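Local coordinates for uncharacterized ATP-binding protein MJ1010 (Methanocaldococcus jannaschii DSM 2661, PDB 3BJO) that is of uncharacterized function but is a possible ATP-binding protein, represented here by its C-terminal domain, which probably has a winged-helix-like fold, at residues A[51-56]-A[62-67]; A[68-73]-A[79-84]; A[72-77]-A[86-91]. All coordinates share one frame; numbering follows the deposited sequence.

Interaction 1 of 3, residues A[51-56]-A[62-67]; sequences LKLFKG and VDKIPK. With FMT (formic acid), chain B.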
ATOM      1  N   LEU A  51       2.844  -4.069   4.071  1.00 42.03           N
ATOM      2  CA  LEU A  51       2.539  -2.647   4.332  1.00 43.97           C
ATOM      3  C   LEU A  51       3.060  -2.210   5.701  1.00 44.14           C
ATOM      4  O   LEU A  51       3.442  -1.059   5.901  1.00 44.23           O
ATOM      5  CB  LEU A  51       1.036  -2.432   4.243  1.00 41.69           C
ATOM      6  CG  LEU A  51       0.495  -2.402   2.810  1.00 43.14           C
ATOM      7  CD1 LEU A  51      -1.073  -2.260   2.812  1.00 44.61           C
ATOM      8  CD2 LEU A  51       1.094  -1.275   1.985  1.00 43.27           C
ATOM      9  N   LYS A  52       3.067  -3.138   6.654  1.00 44.06           N
ATOM     10  CA  LYS A  52       3.502  -2.791   7.988  1.00 45.47           C
ATOM     11  C   LYS A  52       4.964  -2.364   7.950  1.00 44.58           C
ATOM     12  O   LYS A  52       5.434  -1.600   8.809  1.00 44.01           O
ATOM     13  CB  LYS A  52       3.271  -3.948   8.969  1.00 44.86           C
ATOM     14  CG  LYS A  52       1.913  -3.830   9.680  1.00 45.50           C
ATOM     15  CD  LYS A  52       1.365  -5.134  10.287  1.00 48.16           C
ATOM     16  CE  LYS A  52       2.222  -5.758  11.312  1.00 56.74           C
ATOM     17  NZ  LYS A  52       1.434  -6.662  12.261  1.00 62.92           N
ATOM     18  N   LEU A  53       5.672  -2.814   6.921  1.00 44.95           N
ATOM     19  CA  LEU A  53       7.110  -2.499   6.801  1.00 45.31           C
ATOM     20  C   LEU A  53       7.301  -0.982   6.627  1.00 45.41           C
ATOM     21  O   LEU A  53       8.322  -0.412   7.010  1.00 43.28           O
ATOM     22  CB  LEU A  53       7.748  -3.255   5.628  1.00 44.21           C
ATOM     23  CG  LEU A  53       8.007  -4.761   5.785  1.00 44.52           C
ATOM     24  CD1 LEU A  53       8.548  -5.380   4.453  1.00 42.03           C
ATOM     25  CD2 LEU A  53       8.991  -5.076   6.939  1.00 44.41           C
ATOM     26  N   PHE A  54       6.290  -0.340   6.066  1.00 46.02           N
ATOM     27  CA  PHE A  54       6.371   1.081   5.780  1.00 48.24           C
ATOM     28  C   PHE A  54       6.025   1.924   7.014  1.00 50.24           C
ATOM     29  O   PHE A  54       6.038   3.157   6.948  1.00 50.65           O
ATOM     30  CB  PHE A  54       5.396   1.410   4.641  1.00 48.38           C
ATOM     31  CG  PHE A  54       5.843   0.869   3.290  1.00 50.32           C
ATOM     32  CD1 PHE A  54       6.641   1.650   2.439  1.00 46.34           C
ATOM     33  CD2 PHE A  54       5.525  -0.431   2.899  1.00 47.72           C
ATOM     34  CE1 PHE A  54       7.104   1.134   1.185  1.00 46.93           C
ATOM     35  CE2 PHE A  54       5.962  -0.944   1.638  1.00 48.10           C
ATOM     36  CZ  PHE A  54       6.746  -0.151   0.787  1.00 47.30           C
ATOM     37  N   LYS A  55       5.728   1.284   8.146  1.00 51.84           N
ATOM     38  CA  LYS A  55       5.394   2.056   9.357  1.00 53.72           C
ATOM     39  C   LYS A  55       6.599   2.825   9.871  1.00 55.01           C
ATOM     40  O   LYS A  55       6.463   3.954  10.313  1.00 57.43           O
ATOM     41  CB  LYS A  55       4.782   1.182  10.458  1.00 53.87           C
ATOM     42  CG  LYS A  55       3.269   0.899  10.224  1.00 54.62           C
ATOM     43  CD  LYS A  55       2.775  -0.186  11.149  1.00 57.89           C
ATOM     44  CE  LYS A  55       2.616   0.363  12.551  1.00 61.91           C
ATOM     45  NZ  LYS A  55       2.491  -0.718  13.537  1.00 65.10           N
ATOM     46  N   GLY A  56       7.782   2.251   9.770  1.00 55.22           N
ATOM     47  CA  GLY A  56       8.942   2.957  10.227  1.00 56.62           C
ATOM     48  C   GLY A  56       9.920   3.441   9.167  1.00 56.71           C
ATOM     49  O   GLY A  56      11.005   3.909   9.517  1.00 57.45           O
ATOM     50  N   VAL A  62      12.434  -4.239  -2.302  1.00 40.87           N
ATOM     51  CA  VAL A  62      11.505  -5.224  -2.866  1.00 40.33           C
ATOM     52  C   VAL A  62      11.833  -6.660  -2.390  1.00 39.79           C
ATOM     53  O   VAL A  62      10.970  -7.525  -2.396  1.00 39.16           O
ATOM     54  CB  VAL A  62      11.466  -5.219  -4.401  1.00 39.94           C
ATOM     55  CG1 VAL A  62      10.971  -3.904  -4.925  1.00 38.20           C
ATOM     56  CG2 VAL A  62      12.837  -5.572  -5.025  1.00 40.91           C
ATOM     57  N   ASP A  63      13.084  -6.874  -1.996  1.00 38.72           N
ATOM     58  CA  ASP A  63      13.553  -8.179  -1.608  1.00 39.72           C
ATOM     59  C   ASP A  63      12.938  -8.621  -0.272  1.00 40.87           C
ATOM     60  O   ASP A  63      13.059  -9.793   0.113  1.00 40.75           O
ATOM     61  CB  ASP A  63      15.089  -8.160  -1.518  1.00 39.83           C
ATOM     62  CG  ASP A  63      15.767  -8.197  -2.884  1.00 38.06           C
ATOM     63  OD1 ASP A  63      15.106  -8.452  -3.903  1.00 39.64           O
ATOM     64  OD2 ASP A  63      16.979  -7.994  -2.938  1.00 39.40           O
ATOM     65  N   LYS A  64      12.266  -7.684   0.423  1.00 40.58           N
ATOM     66  CA  LYS A  64      11.549  -8.011   1.670  1.00 41.92           C
ATOM     67  C   LYS A  64      10.108  -8.538   1.488  1.00 40.98           C
ATOM     68  O   LYS A  64       9.494  -8.998   2.430  1.00 42.67           O
ATOM     69  CB  LYS A  64      11.532  -6.782   2.603  1.00 41.99           C
ATOM     70  CG  LYS A  64      12.938  -6.416   3.080  1.00 42.04           C
ATOM     71  CD  LYS A  64      12.869  -5.223   3.985  1.00 47.07           C
ATOM     72  CE  LYS A  64      14.184  -5.008   4.686  1.00 50.82           C
ATOM     73  NZ  LYS A  64      14.321  -3.576   5.104  1.00 54.71           N
ATOM     74  N   ILE A  65       9.596  -8.476   0.274  1.00 41.77           N
ATOM     75  CA  ILE A  65       8.173  -8.675  -0.043  1.00 41.68           C
ATOM     76  C   ILE A  65       8.020  -9.539  -1.307  1.00 42.24           C
ATOM     77  O   ILE A  65       8.748  -9.315  -2.278  1.00 44.52           O
ATOM     78  CB  ILE A  65       7.475  -7.294  -0.326  1.00 41.62           C
ATOM     79  CG1 ILE A  65       7.515  -6.414   0.929  1.00 41.37           C
ATOM     80  CG2 ILE A  65       5.974  -7.514  -0.728  1.00 37.94           C
ATOM     81  CD1 ILE A  65       7.254  -4.889   0.619  1.00 42.49           C
ATOM     82  N   PRO A  66       7.124 -10.549  -1.281  1.00 42.38           N
ATOM     83  CA  PRO A  66       6.955 -11.337  -2.481  1.00 42.47           C
ATOM     84  C   PRO A  66       6.455 -10.460  -3.616  1.00 42.11           C
ATOM     85  O   PRO A  66       5.551  -9.624  -3.422  1.00 41.30           O
ATOM     86  CB  PRO A  66       5.836 -12.318  -2.124  1.00 42.51           C
ATOM     87  CG  PRO A  66       5.862 -12.382  -0.596  1.00 44.79           C
ATOM     88  CD  PRO A  66       6.237 -10.994  -0.189  1.00 41.21           C
ATOM     89  N   LYS A  67       7.017 -10.727  -4.783  1.00 41.48           N
ATOM     90  CA  LYS A  67       6.700 -10.027  -5.979  1.00 42.88           C
ATOM     91  C   LYS A  67       5.190  -9.992  -6.197  1.00 43.22           C
ATOM     92  O   LYS A  67       4.665  -8.935  -6.464  1.00 45.13           O
ATOM     93  CB  LYS A  67       7.478 -10.563  -7.200  1.00 41.44           C
ATOM     94  CG  LYS A  67       7.155  -9.754  -8.503  1.00 41.09           C
ATOM     95  CD  LYS A  67       8.082 -10.120  -9.661  1.00 43.09           C
ATOM     96  CE  LYS A  67       7.809  -9.206 -10.867  1.00 45.06           C
ATOM     97  NZ  LYS A  67       8.582  -9.614 -12.046  1.00 46.62           N
TER
HETATM   98  C   FMT B 101      14.838  -1.114   3.458  1.00 55.68           C
HETATM   99  O1  FMT B 101      13.956  -1.928   3.177  1.00 54.57           O
HETATM  100  O2  FMT B 101      15.099  -0.124   2.785  1.00 56.90           O

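Interaction 2 of 3, residues A[68-73]-A[79-84]; sequences AVYVYL and LFLYPQ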
ATOM      1  N   ALA A  68       4.496 -11.116  -6.019  1.00 42.81           N
ATOM      2  CA  ALA A  68       3.047 -11.137  -6.244  1.00 43.09           C
ATOM      3  C   ALA A  68       2.377 -10.112  -5.365  1.00 42.63           C
ATOM      4  O   ALA A  68       1.459  -9.439  -5.803  1.00 41.06           O
ATOM      5  CB  ALA A  68       2.471 -12.497  -5.936  1.00 43.75           C
ATOM      6  N   VAL A  69       2.855 -10.013  -4.115  1.00 42.75           N
ATOM      7  CA  VAL A  69       2.285  -9.054  -3.140  1.00 42.46           C
ATOM      8  C   VAL A  69       2.560  -7.607  -3.554  1.00 42.66           C
ATOM      9  O   VAL A  69       1.642  -6.791  -3.627  1.00 42.04           O
ATOM     10  CB  VAL A  69       2.786  -9.297  -1.696  1.00 42.07           C
ATOM     11  CG1 VAL A  69       2.244  -8.160  -0.763  1.00 42.45           C
ATOM     12  CG2 VAL A  69       2.390 -10.671  -1.202  1.00 42.22           C
ATOM     13  N   TYR A  70       3.814  -7.259  -3.863  1.00 44.06           N
ATOM     14  CA  TYR A  70       4.023  -5.860  -4.211  1.00 44.31           C
ATOM     15  C   TYR A  70       3.467  -5.479  -5.593  1.00 45.03           C
ATOM     16  O   TYR A  70       3.094  -4.317  -5.805  1.00 45.18           O
ATOM     17  CB  TYR A  70       5.475  -5.379  -3.950  1.00 44.67           C
ATOM     18  CG  TYR A  70       6.575  -5.909  -4.888  1.00 44.08           C
ATOM     19  CD1 TYR A  70       7.570  -6.799  -4.415  1.00 46.07           C
ATOM     20  CD2 TYR A  70       6.641  -5.480  -6.193  1.00 43.72           C
ATOM     21  CE1 TYR A  70       8.598  -7.253  -5.275  1.00 46.18           C
ATOM     22  CE2 TYR A  70       7.641  -5.910  -7.055  1.00 44.24           C
ATOM     23  CZ  TYR A  70       8.600  -6.796  -6.597  1.00 45.36           C
ATOM     24  OH  TYR A  70       9.530  -7.212  -7.484  1.00 43.45           O
ATOM     25  N   VAL A  71       3.444  -6.420  -6.548  1.00 44.68           N
ATOM     26  CA  VAL A  71       2.764  -6.155  -7.842  1.00 45.36           C
ATOM     27  C   VAL A  71       1.274  -5.798  -7.623  1.00 46.45           C
ATOM     28  O   VAL A  71       0.753  -4.863  -8.239  1.00 46.89           O
ATOM     29  CB  VAL A  71       2.891  -7.319  -8.811  1.00 45.44           C
ATOM     30  CG1 VAL A  71       1.827  -7.231  -9.955  1.00 47.10           C
ATOM     31  CG2 VAL A  71       4.303  -7.333  -9.412  1.00 43.25           C
ATOM     32  N   TYR A  72       0.604  -6.543  -6.739  1.00 45.78           N
ATOM     33  CA  TYR A  72      -0.791  -6.230  -6.407  1.00 46.21           C
ATOM     34  C   TYR A  72      -0.876  -4.816  -5.833  1.00 45.75           C
ATOM     35  O   TYR A  72      -1.736  -4.041  -6.230  1.00 44.46           O
ATOM     36  CB  TYR A  72      -1.354  -7.296  -5.429  1.00 45.61           C
ATOM     37  CG  TYR A  72      -2.789  -7.059  -4.963  1.00 46.19           C
ATOM     38  CD1 TYR A  72      -3.871  -7.320  -5.796  1.00 48.29           C
ATOM     39  CD2 TYR A  72      -3.052  -6.550  -3.695  1.00 43.59           C
ATOM     40  CE1 TYR A  72      -5.209  -7.080  -5.357  1.00 47.66           C
ATOM     41  CE2 TYR A  72      -4.365  -6.306  -3.261  1.00 45.89           C
ATOM     42  CZ  TYR A  72      -5.419  -6.580  -4.101  1.00 47.11           C
ATOM     43  OH  TYR A  72      -6.684  -6.311  -3.661  1.00 50.61           O
ATOM     44  N   LEU A  73       0.040  -4.473  -4.917  1.00 44.96           N
ATOM     45  CA  LEU A  73      -0.030  -3.189  -4.195  1.00 45.86           C
ATOM     46  C   LEU A  73       0.307  -2.000  -5.122  1.00 46.53           C
ATOM     47  O   LEU A  73      -0.163  -0.892  -4.919  1.00 45.78           O
ATOM     48  CB  LEU A  73       0.937  -3.206  -3.006  1.00 46.05           C
ATOM     49  CG  LEU A  73       0.570  -4.126  -1.816  1.00 47.68           C
ATOM     50  CD1 LEU A  73       1.743  -4.234  -0.825  1.00 46.81           C
ATOM     51  CD2 LEU A  73      -0.618  -3.540  -1.100  1.00 50.11           C
ATOM     52  N   LEU A  79       1.410   1.591  -3.758  1.00 47.84           N
ATOM     53  CA  LEU A  79       2.870   1.710  -3.754  1.00 47.24           C
ATOM     54  C   LEU A  79       3.356   2.066  -5.154  1.00 47.61           C
ATOM     55  O   LEU A  79       2.669   1.783  -6.118  1.00 46.46           O
ATOM     56  CB  LEU A  79       3.457   0.355  -3.350  1.00 47.10           C
ATOM     57  CG  LEU A  79       3.809   0.045  -1.875  1.00 47.69           C
ATOM     58  CD1 LEU A  79       3.101   0.797  -0.804  1.00 45.98           C
ATOM     59  CD2 LEU A  79       3.798  -1.421  -1.595  1.00 47.53           C
ATOM     60  N   PHE A  80       4.536   2.697  -5.249  1.00 48.27           N
ATOM     61  CA  PHE A  80       5.307   2.825  -6.476  1.00 49.34           C
ATOM     62  C   PHE A  80       6.515   1.934  -6.413  1.00 49.42           C
ATOM     63  O   PHE A  80       7.106   1.804  -5.352  1.00 49.25           O
ATOM     64  CB  PHE A  80       5.868   4.252  -6.649  1.00 50.84           C
ATOM     65  CG  PHE A  80       4.900   5.232  -7.217  1.00 53.17           C
ATOM     66  CD1 PHE A  80       4.177   4.931  -8.364  1.00 54.01           C
ATOM     67  CD2 PHE A  80       4.727   6.487  -6.602  1.00 55.35           C
ATOM     68  CE1 PHE A  80       3.255   5.870  -8.889  1.00 57.44           C
ATOM     69  CE2 PHE A  80       3.830   7.449  -7.118  1.00 56.84           C
ATOM     70  CZ  PHE A  80       3.082   7.143  -8.256  1.00 56.91           C
ATOM     71  N   LEU A  81       6.903   1.385  -7.567  1.00 49.09           N
ATOM     72  CA  LEU A  81       8.090   0.530  -7.714  1.00 49.03           C
ATOM     73  C   LEU A  81       9.212   1.267  -8.448  1.00 49.39           C
ATOM     74  O   LEU A  81       8.956   1.918  -9.460  1.00 47.39           O
ATOM     75  CB  LEU A  81       7.737  -0.730  -8.511  1.00 49.13           C
ATOM     76  CG  LEU A  81       8.827  -1.781  -8.817  1.00 49.24           C
ATOM     77  CD1 LEU A  81       9.445  -2.361  -7.512  1.00 44.76           C
ATOM     78  CD2 LEU A  81       8.233  -2.896  -9.661  1.00 49.20           C
ATOM     79  N   TYR A  82      10.436   1.159  -7.917  1.00 50.04           N
ATOM     80  CA  TYR A  82      11.657   1.682  -8.552  1.00 50.71           C
ATOM     81  C   TYR A  82      12.534   0.464  -8.817  1.00 50.99           C
ATOM     82  O   TYR A  82      13.251   0.003  -7.927  1.00 50.44           O
ATOM     83  CB  TYR A  82      12.356   2.680  -7.634  1.00 51.91           C
ATOM     84  CG  TYR A  82      11.415   3.793  -7.255  1.00 55.11           C
ATOM     85  CD1 TYR A  82      11.295   4.952  -8.045  1.00 56.70           C
ATOM     86  CD2 TYR A  82      10.588   3.660  -6.148  1.00 54.98           C
ATOM     87  CE1 TYR A  82      10.362   5.953  -7.695  1.00 57.88           C
ATOM     88  CE2 TYR A  82       9.686   4.624  -5.808  1.00 57.80           C
ATOM     89  CZ  TYR A  82       9.564   5.764  -6.567  1.00 57.55           C
ATOM     90  OH  TYR A  82       8.640   6.689  -6.144  1.00 57.16           O
ATOM     91  N   PRO A  83      12.397  -0.127 -10.015  1.00 51.07           N
ATOM     92  CA  PRO A  83      13.001  -1.437 -10.302  1.00 51.19           C
ATOM     93  C   PRO A  83      14.520  -1.397 -10.240  1.00 50.96           C
ATOM     94  O   PRO A  83      15.130  -2.337  -9.729  1.00 49.56           O
ATOM     95  CB  PRO A  83      12.520  -1.740 -11.729  1.00 51.27           C
ATOM     96  CG  PRO A  83      11.250  -0.913 -11.864  1.00 51.72           C
ATOM     97  CD  PRO A  83      11.609   0.365 -11.156  1.00 51.33           C
ATOM     98  N   GLN A  84      15.089  -0.284 -10.710  1.00 50.81           N
ATOM     99  CA  GLN A  84      16.524  -0.068 -10.731  1.00 52.16           C
ATOM    100  C   GLN A  84      17.020   0.027  -9.294  1.00 51.19           C
ATOM    101  O   GLN A  84      17.930  -0.690  -8.939  1.00 50.27           O
ATOM    102  CB  GLN A  84      16.872   1.196 -11.538  1.00 51.90           C
ATOM    103  CG  GLN A  84      18.068   1.065 -12.452  1.00 54.50           C
ATOM    104  CD  GLN A  84      18.090   2.121 -13.581  1.00 54.71           C
ATOM    105  OE1 GLN A  84      18.060   3.347 -13.339  1.00 57.97           O
ATOM    106  NE2 GLN A  84      18.153   1.639 -14.821  1.00 56.14           N
TER

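Interaction 3 of 3, residues A[72-77]-A[86-91]; sequences YLVKKN and GTLKPQ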
ATOM      1  N   TYR A  72       0.604  -6.543  -6.739  1.00 45.78           N
ATOM      2  CA  TYR A  72      -0.791  -6.230  -6.407  1.00 46.21           C
ATOM      3  C   TYR A  72      -0.876  -4.816  -5.833  1.00 45.75           C
ATOM      4  O   TYR A  72      -1.736  -4.041  -6.230  1.00 44.46           O
ATOM      5  CB  TYR A  72      -1.354  -7.296  -5.429  1.00 45.61           C
ATOM      6  CG  TYR A  72      -2.789  -7.059  -4.963  1.00 46.19           C
ATOM      7  CD1 TYR A  72      -3.871  -7.320  -5.796  1.00 48.29           C
ATOM      8  CD2 TYR A  72      -3.052  -6.550  -3.695  1.00 43.59           C
ATOM      9  CE1 TYR A  72      -5.209  -7.080  -5.357  1.00 47.66           C
ATOM     10  CE2 TYR A  72      -4.365  -6.306  -3.261  1.00 45.89           C
ATOM     11  CZ  TYR A  72      -5.419  -6.580  -4.101  1.00 47.11           C
ATOM     12  OH  TYR A  72      -6.684  -6.311  -3.661  1.00 50.61           O
ATOM     13  N   LEU A  73       0.040  -4.473  -4.917  1.00 44.96           N
ATOM     14  CA  LEU A  73      -0.030  -3.189  -4.195  1.00 45.86           C
ATOM     15  C   LEU A  73       0.307  -2.000  -5.122  1.00 46.53           C
ATOM     16  O   LEU A  73      -0.163  -0.892  -4.919  1.00 45.78           O
ATOM     17  CB  LEU A  73       0.937  -3.206  -3.006  1.00 46.05           C
ATOM     18  CG  LEU A  73       0.570  -4.126  -1.816  1.00 47.68           C
ATOM     19  CD1 LEU A  73       1.743  -4.234  -0.825  1.00 46.81           C
ATOM     20  CD2 LEU A  73      -0.618  -3.540  -1.100  1.00 50.11           C
ATOM     21  N   VAL A  74       1.120  -2.257  -6.150  1.00 45.82           N
ATOM     22  CA  VAL A  74       1.368  -1.269  -7.191  1.00 47.49           C
ATOM     23  C   VAL A  74       0.140  -1.164  -8.096  1.00 48.45           C
ATOM     24  O   VAL A  74      -0.328  -0.079  -8.361  1.00 48.71           O
ATOM     25  CB  VAL A  74       2.676  -1.586  -7.997  1.00 45.92           C
ATOM     26  CG1 VAL A  74       2.859  -0.569  -9.184  1.00 48.92           C
ATOM     27  CG2 VAL A  74       3.876  -1.535  -7.049  1.00 46.64           C
ATOM     28  N   LYS A  75      -0.388  -2.300  -8.549  1.00 49.93           N
ATOM     29  CA  LYS A  75      -1.559  -2.308  -9.431  1.00 51.43           C
ATOM     30  C   LYS A  75      -2.669  -1.492  -8.787  1.00 51.32           C
ATOM     31  O   LYS A  75      -3.376  -0.727  -9.458  1.00 50.72           O
ATOM     32  CB  LYS A  75      -2.047  -3.735  -9.645  1.00 52.82           C
ATOM     33  CG  LYS A  75      -3.192  -3.890 -10.651  1.00 56.62           C
ATOM     34  CD  LYS A  75      -4.084  -5.112 -10.298  1.00 62.30           C
ATOM     35  CE  LYS A  75      -5.422  -5.113 -11.113  1.00 61.89           C
ATOM     36  NZ  LYS A  75      -6.299  -3.925 -10.790  1.00 66.48           N
ATOM     37  N   LYS A  76      -2.794  -1.662  -7.471  1.00 50.62           N
ATOM     38  CA  LYS A  76      -3.848  -1.028  -6.688  1.00 50.60           C
ATOM     39  C   LYS A  76      -3.551   0.385  -6.211  1.00 50.11           C
ATOM     40  O   LYS A  76      -4.277   0.904  -5.360  1.00 49.58           O
ATOM     41  CB  LYS A  76      -4.220  -1.931  -5.495  1.00 50.09           C
ATOM     42  CG  LYS A  76      -4.848  -3.254  -5.920  1.00 51.52           C
ATOM     43  CD  LYS A  76      -6.282  -3.100  -6.460  1.00 51.20           C
ATOM     44  CE  LYS A  76      -6.720  -4.320  -7.275  1.00 52.80           C
ATOM     45  NZ  LYS A  76      -8.161  -4.220  -7.858  1.00 55.96           N
ATOM     46  N   ASN A  77      -2.490   0.988  -6.754  1.00 49.43           N
ATOM     47  CA  ASN A  77      -2.071   2.354  -6.464  1.00 49.00           C
ATOM     48  C   ASN A  77      -1.778   2.662  -5.024  1.00 48.42           C
ATOM     49  O   ASN A  77      -2.004   3.783  -4.574  1.00 47.68           O
ATOM     50  CB  ASN A  77      -3.096   3.362  -6.998  1.00 50.37           C
ATOM     51  CG  ASN A  77      -3.392   3.131  -8.438  1.00 52.01           C
ATOM     52  OD1 ASN A  77      -2.496   3.199  -9.283  1.00 53.65           O
ATOM     53  ND2 ASN A  77      -4.646   2.819  -8.734  1.00 56.34           N
ATOM     54  N   GLY A  86      15.502  -1.167  -6.742  1.00 48.52           N
ATOM     55  CA  GLY A  86      14.977  -2.344  -6.046  1.00 47.74           C
ATOM     56  C   GLY A  86      14.249  -1.934  -4.778  1.00 46.96           C
ATOM     57  O   GLY A  86      14.420  -2.554  -3.713  1.00 47.16           O
ATOM     58  N   THR A  87      13.445  -0.882  -4.884  1.00 45.92           N
ATOM     59  CA  THR A  87      12.712  -0.379  -3.716  1.00 44.96           C
ATOM     60  C   THR A  87      11.267  -0.006  -4.091  1.00 45.15           C
ATOM     61  O   THR A  87      10.915   0.117  -5.282  1.00 46.23           O
ATOM     62  CB  THR A  87      13.429   0.831  -3.044  1.00 44.30           C
ATOM     63  OG1 THR A  87      13.453   1.920  -3.970  1.00 46.38           O
ATOM     64  CG2 THR A  87      14.907   0.507  -2.633  1.00 44.15           C
ATOM     65  N   LEU A  88      10.443   0.185  -3.063  1.00 43.39           N
ATOM     66  CA  LEU A  88       9.072   0.558  -3.223  1.00 43.65           C
ATOM     67  C   LEU A  88       8.854   1.737  -2.267  1.00 43.67           C
ATOM     68  O   LEU A  88       9.563   1.846  -1.221  1.00 43.78           O
ATOM     69  CB  LEU A  88       8.181  -0.631  -2.806  1.00 43.57           C
ATOM     70  CG  LEU A  88       8.146  -1.860  -3.699  1.00 43.28           C
ATOM     71  CD1 LEU A  88       8.028  -3.146  -2.812  1.00 38.84           C
ATOM     72  CD2 LEU A  88       6.941  -1.719  -4.661  1.00 40.98           C
ATOM     73  N   LYS A  89       7.903   2.615  -2.600  1.00 43.77           N
ATOM     74  CA  LYS A  89       7.512   3.700  -1.683  1.00 44.19           C
ATOM     75  C   LYS A  89       6.000   3.815  -1.764  1.00 44.31           C
ATOM     76  O   LYS A  89       5.436   3.418  -2.765  1.00 44.40           O
ATOM     77  CB  LYS A  89       8.129   5.060  -2.106  1.00 45.04           C
ATOM     78  CG  LYS A  89       9.675   5.188  -1.992  1.00 45.62           C
ATOM     79  CD  LYS A  89      10.173   6.603  -2.490  1.00 46.03           C
ATOM     80  CE  LYS A  89      11.705   6.738  -2.428  1.00 47.17           C
ATOM     81  NZ  LYS A  89      12.187   8.075  -2.990  1.00 49.43           N
ATOM     82  N   PRO A  90       5.341   4.393  -0.738  1.00 44.65           N
ATOM     83  CA  PRO A  90       3.912   4.696  -0.881  1.00 45.41           C
ATOM     84  C   PRO A  90       3.671   5.660  -2.051  1.00 45.83           C
ATOM     85  O   PRO A  90       4.565   6.425  -2.398  1.00 44.48           O
ATOM     86  CB  PRO A  90       3.541   5.373   0.457  1.00 45.47           C
ATOM     87  CG  PRO A  90       4.595   4.909   1.428  1.00 45.19           C
ATOM     88  CD  PRO A  90       5.866   4.793   0.586  1.00 44.86           C
ATOM     89  N   GLN A  91       2.502   5.594  -2.690  1.00 47.48           N
ATOM     90  CA  GLN A  91       2.289   6.424  -3.887  1.00 48.47           C
ATOM     91  C   GLN A  91       2.165   7.875  -3.568  1.00 48.53           C
ATOM     92  O   GLN A  91       2.280   8.697  -4.459  1.00 48.92           O
ATOM     93  CB  GLN A  91       1.094   5.985  -4.719  1.00 48.72           C
ATOM     94  CG  GLN A  91       1.446   4.837  -5.597  1.00 52.77           C
ATOM     95  CD  GLN A  91       0.652   4.795  -6.855  1.00 56.80           C
ATOM     96  OE1 GLN A  91      -0.122   5.729  -7.145  1.00 58.11           O
ATOM     97  NE2 GLN A  91       0.831   3.705  -7.638  1.00 55.63           N
TER

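Interaction 1 of 3, residues A[51-56]-A[62-67]
L53 and K64 bring the two backbones to 8.7 Å between their CA atoms, a separation bridged by side chains without any hydrogen bond between the segments. Segment 51-56 runs on from helix 44-52; 62-67 comprises a 3-10 turn at 62-64 and the loop leading into helix 67-75. That helix lies between the first two strands of a three-stranded antiparallel sheet (order 60-61, 87-90, 79-82), consistent with a winged-helix-like domain of the HTH clan. L53 makes the largest contribution. Its CD1 lies 3.8 Å from CB of K64 and also 3.8 Å from CG1 of I65, so one methyl group touches two successive residues. The L53 and I65 side chains run past one another in opposite directions, whereas the K64 chain crosses that of L53 at a slant. On I65, CG1 stands anti to the carbonyl carbon (chi1 -63°), and CD1 at its end comes to 4.3 Å from CE2 of F54, obliquely to the ring. Both F54 and I65 are buried and also pack on I60 and L88, which joins this small apolar cluster to the sheet. Beyond its contact with L53, K64 stretches out to a formic acid molecule, probably from the crystallisation liquor, that also accepts a hydrogen bond from the backbone N of E61. K64 NZ donates to its O1 at 2.6 Å.

Interaction 2 of 3, residues A[68-73]-A[79-84]
L73 and L79 meet through backbone and side chain at once, where helix 67-75 passes through a short turn into strand 79-82. The backbone N of L79 donates to the carbonyl O of L73 at 3.2 Å, a bond bent to 149° at the hydrogen, with the nitrogen well above the carbonyl plane. Next to it the two side chains lie side by side and point the same way. The CD2 methyl of L79 fits against L73, 3.6 Å from its CD1 and 3.7 Å from its CB. L79 has chi1 -94° and a chi2 likewise well off the staggered values, and this unusual conformation accompanies the close fit. Two residues further along the strand, L81 faces Y70. The fork of L81 reaches the tyrosine with both branches, CD1 and CD2 each 4.0 Å from CE2 of Y70, obliquely to the ring. The tyrosine has CG wedged between the backbone N and the carbonyl carbon (chi1 71°), a torsion seldom adopted within helices, and this swings the ring toward the strand. On the helix side, L73 also packs on I47 of helix 44-52, while V71 and Y72 touch V33 of strand 32-35. Y70 and L81 both lean on L88 of strand 87-90. Helix 67-75 thus packs on helix 44-52 and strand 32-35 as well as on the three-stranded sheet.

Interaction 3 of 3, residues A[72-77]-A[86-91]
V74 and N77 of the first segment reach L88 and Q91 of the second, linking the C-terminal end of helix 67-75, closed by a Schellman motif, to strand 87-90 and the residue after it; this is the central strand of a three-stranded sheet consistent with a winged-helix fold. V74 touches the strand with a single methyl, CG2, which lies 3.9 Å from CD2 of L88; chi1 of 176° sets CG1 opposite the backbone N and leaves CG2 for the leucine. The valine and leucine side chains cross at a slant. At K76 the backbone departs from helical angles, and N77 takes the C-prime place of the Schellman motif with positive phi (58°). Its N bonds to the carbonyl O of V74, while N of I78 bonds to that of L73. Here the chain passes closest to the second segment, with 6.5 Å between the CA atoms of N77 and Q91. The extended Q91 side chain lies against the N77 backbone, its CD 3.6 Å from N77 O. The two side-chain amides are turned 69° from each other, and OD1 of N77 stays 3.7 Å from NE2 of Q91, too far for a hydrogen bond. NE2 instead donates to the backbone O of L79, which helps hold the glutamine amide beside the turn, and a backbone hydrogen bond between Q91 and I78 reinforces the same junction. At the other end of strand 87-90, G86 and T87 form a G1 beta bulge opposite Y82. Against N77 the Q91 amide makes van der Waals contact, NE2 resting 3.4 Å from CA.

From the N terminus, interaction 1 closes first, around strand 60-61, and ends just before 68-73 begins. Interactions 2 and 3 then start from overlapping parts of helix 67-75, sharing Y72 and L73, and their loops interlock in staggered fashion: 79-84 closes the first, and the chain turns through the hairpin to 86-91 to close the second. Strands 79-82 and 87-90 are neighbours in the sheet, F80 N lying 2.7 Å from K89 O. Interaction 1 joins them through F54, which touches L79 and L88, and V62, which packs on L81. Together the three contacts tie helices 44-52 and 67-75 to the three-stranded sheet.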